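Long-range contact in CDP-archaeol synthase (Aeropyrum pernix K1, PDB 5GUF), which catalyses the transfer of a cytidylyl group from CTP to the archaeal lipid precursor DGGGP, forming CDP-archaeol in the membrane with magnesium as cofactor: residues 88-100 and 125-139. Numbering follows the deposited sequence.
Sequences HSPAIALGALAGD and DFYLGALAVSIALGY. With K (potassium ion), chain F; CTP (cytidine-5'-triphosphate), chain B.
Gly95, Gly99 and Gly129 let two membrane helices touch backbone to backbone: the axes close to 6.5 Å, and the CA atoms of Ala96 and Phe126 lie 4.1 Å apart. CA-H...O contacts run both ways, from Gly129 CA to Gly95 O (3.3 Å) and from Ala96 CA to Phe126 O, the latter fairly straight at 157°. There is no room for a CB at Gly95, Gly99 or Gly129, each position facing a carbonyl oxygen of the other helix (Gly129 O, Asp125 O and Gly95 O). The Gly-xxx-Gly spacing of 95 and 99, with small Ala96 and Ala130 alongside, gives a glycine-mediated antiparallel pair of transmembrane helices, crossing at 140°; helix 14-29 packs against both alanines.

Further along, Val133 spans one turn of the opposite helix, CG1 by Ala91 O and CG2 on Gly95 CA, while Ile92 CG2, anti to its own backbone N, meets Ala130 CB at 3.7 Å. Leu137 CD1 packs on His88 CB and Ile92 CG1. His88 ND1 and Tyr139 OH form a 2.7 Å hydrogen bond, the hydroxyl in the imidazole plane; a Schellman turn at Gly138 precedes Tyr139.

The other end borders the CTP site. Asp100 OD1 binds potassium at 2.7 Å, as do CTP O2A and Asp122 O; its OD2 pairs with Lys57. Asp125 OD2, 3.4 Å from Asp100 OD1 without a hydrogen bond, shares a potassium-bound water with Asp100 O. Asp125 OD1 accepts from a second such water and, in a bent bond (132°), from Phe126 N above the carboxylate plane. Replacing Asp125 by alanine removes that carboxylate, which would probably leave both waters freer to shift and Phe126 N without its side-chain acceptor.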
loop_
_atom_site.group_PDB
_atom_site.type_symbol
_atom_site.label_atom_id
_atom_site.label_comp_id
_atom_site.label_asym_id
_atom_site.label_seq_id
_atom_site.Cartn_x
_atom_site.Cartn_y
_atom_site.Cartn_z
ATOM N N HIS A 88 -0.683 -15.401 22.193
ATOM C CA HIS A 88 -0.108 -14.729 21.031
ATOM C C HIS A 88 -0.648 -13.315 20.830
ATOM O O HIS A 88 0.076 -12.436 20.327
ATOM C CB HIS A 88 -0.398 -15.547 19.777
ATOM C CG HIS A 88 0.362 -16.830 19.703
ATOM N ND1 HIS A 88 0.025 -17.844 18.831
ATOM C CD2 HIS A 88 1.454 -17.260 20.380
ATOM C CE1 HIS A 88 0.871 -18.847 18.983
ATOM N NE2 HIS A 88 1.753 -18.514 19.910
ATOM N N SER A 89 -1.922 -13.087 21.171
ATOM C CA SER A 89 -2.555 -11.815 20.832
ATOM C C SER A 89 -1.873 -10.617 21.479
ATOM O O SER A 89 -1.818 -9.557 20.832
ATOM C CB SER A 89 -4.043 -11.851 21.192
ATOM O OG SER A 89 -4.729 -12.822 20.403
ATOM N N PRO A 90 -1.347 -10.695 22.709
ATOM C CA PRO A 90 -0.560 -9.554 23.209
ATOM C C PRO A 90 0.629 -9.209 22.319
ATOM O O PRO A 90 0.831 -8.027 22.002
ATOM C CB PRO A 90 -0.118 -10.014 24.610
ATOM C CG PRO A 90 -1.172 -11.018 25.025
ATOM C CD PRO A 90 -1.536 -11.732 23.748
ATOM N N ALA A 91 1.423 -10.207 21.907
ATOM C CA ALA A 91 2.549 -9.926 21.018
ATOM C C ALA A 91 2.073 -9.339 19.692
ATOM O O ALA A 91 2.687 -8.402 19.169
ATOM C CB ALA A 91 3.369 -11.197 20.776
ATOM N N ILE A 92 0.975 -9.877 19.138
ATOM C CA ILE A 92 0.439 -9.362 17.879
ATOM C C ILE A 92 -0.053 -7.930 18.054
ATOM O O ILE A 92 0.188 -7.067 17.196
ATOM C CB ILE A 92 -0.677 -10.285 17.348
ATOM C CG1 ILE A 92 -0.114 -11.678 17.017
ATOM C CG2 ILE A 92 -1.359 -9.689 16.116
ATOM C CD1 ILE A 92 -1.058 -12.574 16.224
ATOM N N ALA A 93 -0.750 -7.657 19.165
ATOM C CA ALA A 93 -1.128 -6.286 19.492
ATOM C C ALA A 93 0.086 -5.363 19.497
ATOM O O ALA A 93 0.020 -4.241 18.980
ATOM C CB ALA A 93 -1.821 -6.238 20.857
ATOM N N LEU A 94 1.194 -5.816 20.097
ATOM C CA LEU A 94 2.421 -5.019 20.098
ATOM C C LEU A 94 2.915 -4.763 18.680
ATOM O O LEU A 94 3.318 -3.642 18.351
ATOM C CB LEU A 94 3.512 -5.705 20.927
ATOM C CG LEU A 94 3.248 -5.611 22.432
ATOM C CD1 LEU A 94 4.308 -6.330 23.245
ATOM C CD2 LEU A 94 3.125 -4.150 22.871
ATOM N N GLY A 95 2.883 -5.782 17.823
ATOM C CA GLY A 95 3.267 -5.566 16.438
ATOM C C GLY A 95 2.360 -4.575 15.730
ATOM O O GLY A 95 2.816 -3.756 14.929
ATOM N N ALA A 96 1.061 -4.638 16.006
ATOM C CA ALA A 96 0.170 -3.652 15.422
ATOM C C ALA A 96 0.531 -2.257 15.905
ATOM O O ALA A 96 0.568 -1.311 15.113
ATOM C CB ALA A 96 -1.282 -3.980 15.762
ATOM N N LEU A 97 0.824 -2.117 17.203
ATOM C CA LEU A 97 1.151 -0.802 17.747
ATOM C C LEU A 97 2.502 -0.311 17.229
ATOM O O LEU A 97 2.664 0.880 16.933
ATOM C CB LEU A 97 1.138 -0.850 19.276
ATOM C CG LEU A 97 -0.243 -1.095 19.894
ATOM C CD1 LEU A 97 -0.160 -1.478 21.392
ATOM C CD2 LEU A 97 -1.199 0.080 19.663
ATOM N N ALA A 98 3.479 -1.218 17.107
ATOM C CA ALA A 98 4.795 -0.846 16.601
ATOM C C ALA A 98 4.719 -0.430 15.138
ATOM O O ALA A 98 5.349 0.557 14.732
ATOM C CB ALA A 98 5.774 -2.014 16.784
ATOM N N GLY A 99 3.929 -1.162 14.340
ATOM C CA GLY A 99 3.786 -0.832 12.931
ATOM C C GLY A 99 3.089 0.500 12.704
ATOM O O GLY A 99 3.433 1.243 11.783
ATOM N N ASP A 100 2.101 0.821 13.534
ATOM C CA ASP A 100 1.466 2.127 13.439
ATOM C C ASP A 100 2.450 3.244 13.786
ATOM O O ASP A 100 2.468 4.295 13.133
ATOM C CB ASP A 100 0.244 2.165 14.350
ATOM C CG ASP A 100 -0.392 3.524 14.416
ATOM O OD1 ASP A 100 -0.845 4.042 13.372
ATOM O OD2 ASP A 100 -0.448 4.075 15.535
ATOM N N ASP A 125 -0.249 0.036 8.022
ATOM C CA ASP A 125 0.991 -0.059 8.794
ATOM C C ASP A 125 0.842 -0.994 9.989
ATOM O O ASP A 125 1.740 -1.788 10.280
ATOM C CB ASP A 125 1.420 1.336 9.259
ATOM C CG ASP A 125 0.274 2.118 9.952
ATOM O OD1 ASP A 125 -0.845 1.572 10.147
ATOM O OD2 ASP A 125 0.493 3.293 10.314
ATOM N N PHE A 126 -0.269 -0.896 10.707
ATOM C CA PHE A 126 -0.494 -1.769 11.852
ATOM C C PHE A 126 -0.706 -3.214 11.407
ATOM O O PHE A 126 -0.313 -4.147 12.118
ATOM C CB PHE A 126 -1.708 -1.278 12.659
ATOM C CG PHE A 126 -3.001 -1.762 12.109
ATOM C CD1 PHE A 126 -3.633 -1.071 11.094
ATOM C CD2 PHE A 126 -3.556 -2.963 12.544
ATOM C CE1 PHE A 126 -4.816 -1.548 10.548
ATOM C CE2 PHE A 126 -4.727 -3.441 11.984
ATOM C CZ PHE A 126 -5.357 -2.715 10.992
ATOM N N TYR A 127 -1.349 -3.407 10.251
ATOM C CA TYR A 127 -1.567 -4.749 9.724
ATOM C C TYR A 127 -0.250 -5.431 9.391
ATOM O O TYR A 127 -0.089 -6.634 9.643
ATOM C CB TYR A 127 -2.467 -4.682 8.490
ATOM C CG TYR A 127 -2.560 -5.969 7.707
ATOM C CD1 TYR A 127 -3.295 -7.042 8.187
ATOM C CD2 TYR A 127 -1.914 -6.114 6.478
ATOM C CE1 TYR A 127 -3.386 -8.223 7.473
ATOM C CE2 TYR A 127 -2.001 -7.296 5.760
ATOM C CZ TYR A 127 -2.736 -8.349 6.272
ATOM O OH TYR A 127 -2.839 -9.538 5.576
ATOM N N LEU A 128 0.706 -4.673 8.842
ATOM C CA LEU A 128 2.011 -5.199 8.447
ATOM C C LEU A 128 2.880 -5.526 9.657
ATOM O O LEU A 128 3.591 -6.537 9.657
ATOM C CB LEU A 128 2.717 -4.183 7.536
ATOM C CG LEU A 128 2.094 -3.929 6.152
ATOM C CD1 LEU A 128 2.663 -2.686 5.461
ATOM C CD2 LEU A 128 2.261 -5.167 5.257
ATOM N N GLY A 129 2.854 -4.682 10.690
ATOM C CA GLY A 129 3.526 -5.041 11.931
ATOM C C GLY A 129 2.938 -6.292 12.571
ATOM O O GLY A 129 3.666 -7.189 13.003
ATOM N N ALA A 130 1.610 -6.363 12.646
ATOM C CA ALA A 130 0.960 -7.525 13.245
ATOM C C ALA A 130 1.234 -8.784 12.429
ATOM O O ALA A 130 1.574 -9.838 12.983
ATOM C CB ALA A 130 -0.543 -7.277 13.371
ATOM N N LEU A 131 1.115 -8.675 11.105
ATOM C CA LEU A 131 1.466 -9.777 10.214
ATOM C C LEU A 131 2.909 -10.243 10.418
ATOM O O LEU A 131 3.173 -11.452 10.453
ATOM C CB LEU A 131 1.243 -9.354 8.761
ATOM C CG LEU A 131 1.599 -10.374 7.686
ATOM C CD1 LEU A 131 0.486 -11.407 7.561
ATOM C CD2 LEU A 131 1.794 -9.652 6.373
ATOM N N ALA A 132 3.855 -9.299 10.546
ATOM C CA ALA A 132 5.248 -9.671 10.780
ATOM C C ALA A 132 5.392 -10.462 12.067
ATOM O O ALA A 132 6.126 -11.456 12.107
ATOM C CB ALA A 132 6.152 -8.432 10.823
ATOM N N VAL A 133 4.704 -10.032 13.131
ATOM C CA VAL A 133 4.811 -10.711 14.422
ATOM C C VAL A 133 4.179 -12.094 14.357
ATOM O O VAL A 133 4.733 -13.070 14.876
ATOM C CB VAL A 133 4.184 -9.846 15.538
ATOM C CG1 VAL A 133 4.031 -10.631 16.827
ATOM C CG2 VAL A 133 5.039 -8.623 15.794
ATOM N N SER A 134 3.021 -12.212 13.715
ATOM C CA SER A 134 2.416 -13.533 13.590
ATOM C C SER A 134 3.362 -14.509 12.878
ATOM O O SER A 134 3.441 -15.684 13.247
ATOM C CB SER A 134 1.071 -13.429 12.867
ATOM O OG SER A 134 1.226 -13.375 11.467
ATOM N N ILE A 135 4.110 -14.033 11.876
ATOM C CA ILE A 135 5.083 -14.890 11.191
ATOM C C ILE A 135 6.272 -15.191 12.096
ATOM O O ILE A 135 6.717 -16.335 12.190
ATOM C CB ILE A 135 5.530 -14.235 9.871
ATOM C CG1 ILE A 135 4.377 -14.256 8.852
ATOM C CG2 ILE A 135 6.816 -14.899 9.352
ATOM C CD1 ILE A 135 4.641 -13.438 7.598
ATOM N N ALA A 136 6.786 -14.185 12.810
ATOM C CA ALA A 136 7.787 -14.475 13.832
ATOM C C ALA A 136 7.274 -15.473 14.881
ATOM O O ALA A 136 8.069 -16.213 15.474
ATOM C CB ALA A 136 8.234 -13.184 14.497
ATOM N N LEU A 137 5.960 -15.515 15.129
ATOM C CA LEU A 137 5.435 -16.462 16.102
ATOM C C LEU A 137 5.345 -17.878 15.554
ATOM O O LEU A 137 5.116 -18.810 16.333
ATOM C CB LEU A 137 4.051 -16.017 16.592
ATOM C CG LEU A 137 3.970 -14.822 17.551
ATOM C CD1 LEU A 137 2.516 -14.512 17.865
ATOM C CD2 LEU A 137 4.760 -15.045 18.848
ATOM N N GLY A 138 5.495 -18.072 14.246
ATOM C CA GLY A 138 5.391 -19.394 13.667
ATOM C C GLY A 138 4.216 -19.616 12.741
ATOM O O GLY A 138 4.074 -20.727 12.225
ATOM N N TYR A 139 3.370 -18.615 12.506
ATOM C CA TYR A 139 2.264 -18.750 11.567
ATOM C C TYR A 139 2.751 -18.640 10.128
ATOM O O TYR A 139 3.600 -17.808 9.800
ATOM C CB TYR A 139 1.198 -17.667 11.819
ATOM C CG TYR A 139 0.442 -17.840 13.111
ATOM C CD1 TYR A 139 -0.697 -18.634 13.169
ATOM C CD2 TYR A 139 0.882 -17.233 14.281
ATOM C CE1 TYR A 139 -1.385 -18.801 14.358
ATOM C CE2 TYR A 139 0.216 -17.411 15.458
ATOM C CZ TYR A 139 -0.912 -18.192 15.494
ATOM O OH TYR A 139 -1.566 -18.349 16.681
HETATM K K K F . -2.528 5.182 11.575
HETATM N N1 CTP B . -3.358 7.589 19.237
HETATM C C2 CTP B . -2.640 7.615 20.430
HETATM N N3 CTP B . -1.551 6.781 20.638
HETATM C C4 CTP B . -1.207 5.860 19.659
HETATM C C5 CTP B . -1.955 5.799 18.476
HETATM C C6 CTP B . -2.913 6.783 18.209
HETATM O O2 CTP B . -2.967 8.393 21.324
HETATM N N4 CTP B . -0.171 5.050 19.859
HETATM C "C1'" CTP B . -4.553 8.474 19.099
HETATM C "C2'" CTP B . -4.133 9.914 18.846
HETATM O "O2'" CTP B . -5.108 10.768 19.401
HETATM C "C3'" CTP B . -4.193 10.025 17.345
HETATM C "C4'" CTP B . -5.436 9.194 17.055
HETATM O "O4'" CTP B . -5.411 8.135 18.010
HETATM O "O3'" CTP B . -4.308 11.362 16.937
HETATM C "C5'" CTP B . -5.487 8.698 15.609
HETATM O "O5'" CTP B . -4.439 7.793 15.335
HETATM P PA CTP B . -3.502 8.028 14.054
HETATM O O1A CTP B . -4.423 8.283 12.881
HETATM O O2A CTP B . -2.569 6.861 13.800
HETATM O O3A CTP B . -2.640 9.334 14.446
HETATM P PB CTP B . -2.622 10.706 13.598
HETATM O O1B CTP B . -3.375 11.759 14.383
HETATM O O2B CTP B . -3.222 10.571 12.223
HETATM O O3B CTP B . -1.038 11.031 13.517
HETATM P PG CTP B . -0.062 10.450 12.357
HETATM O O1G CTP B . 0.030 11.475 11.257
HETATM O O2G CTP B . 1.253 10.177 13.020
HETATM O O3G CTP B . -0.590 9.165 11.786
HETATM O O HOH W 1 0.451 5.729 11.804
HETATM O O HOH W 2 -3.042 2.754 12.177
HETATM O O HOH W 3 -2.265 7.983 10.827
#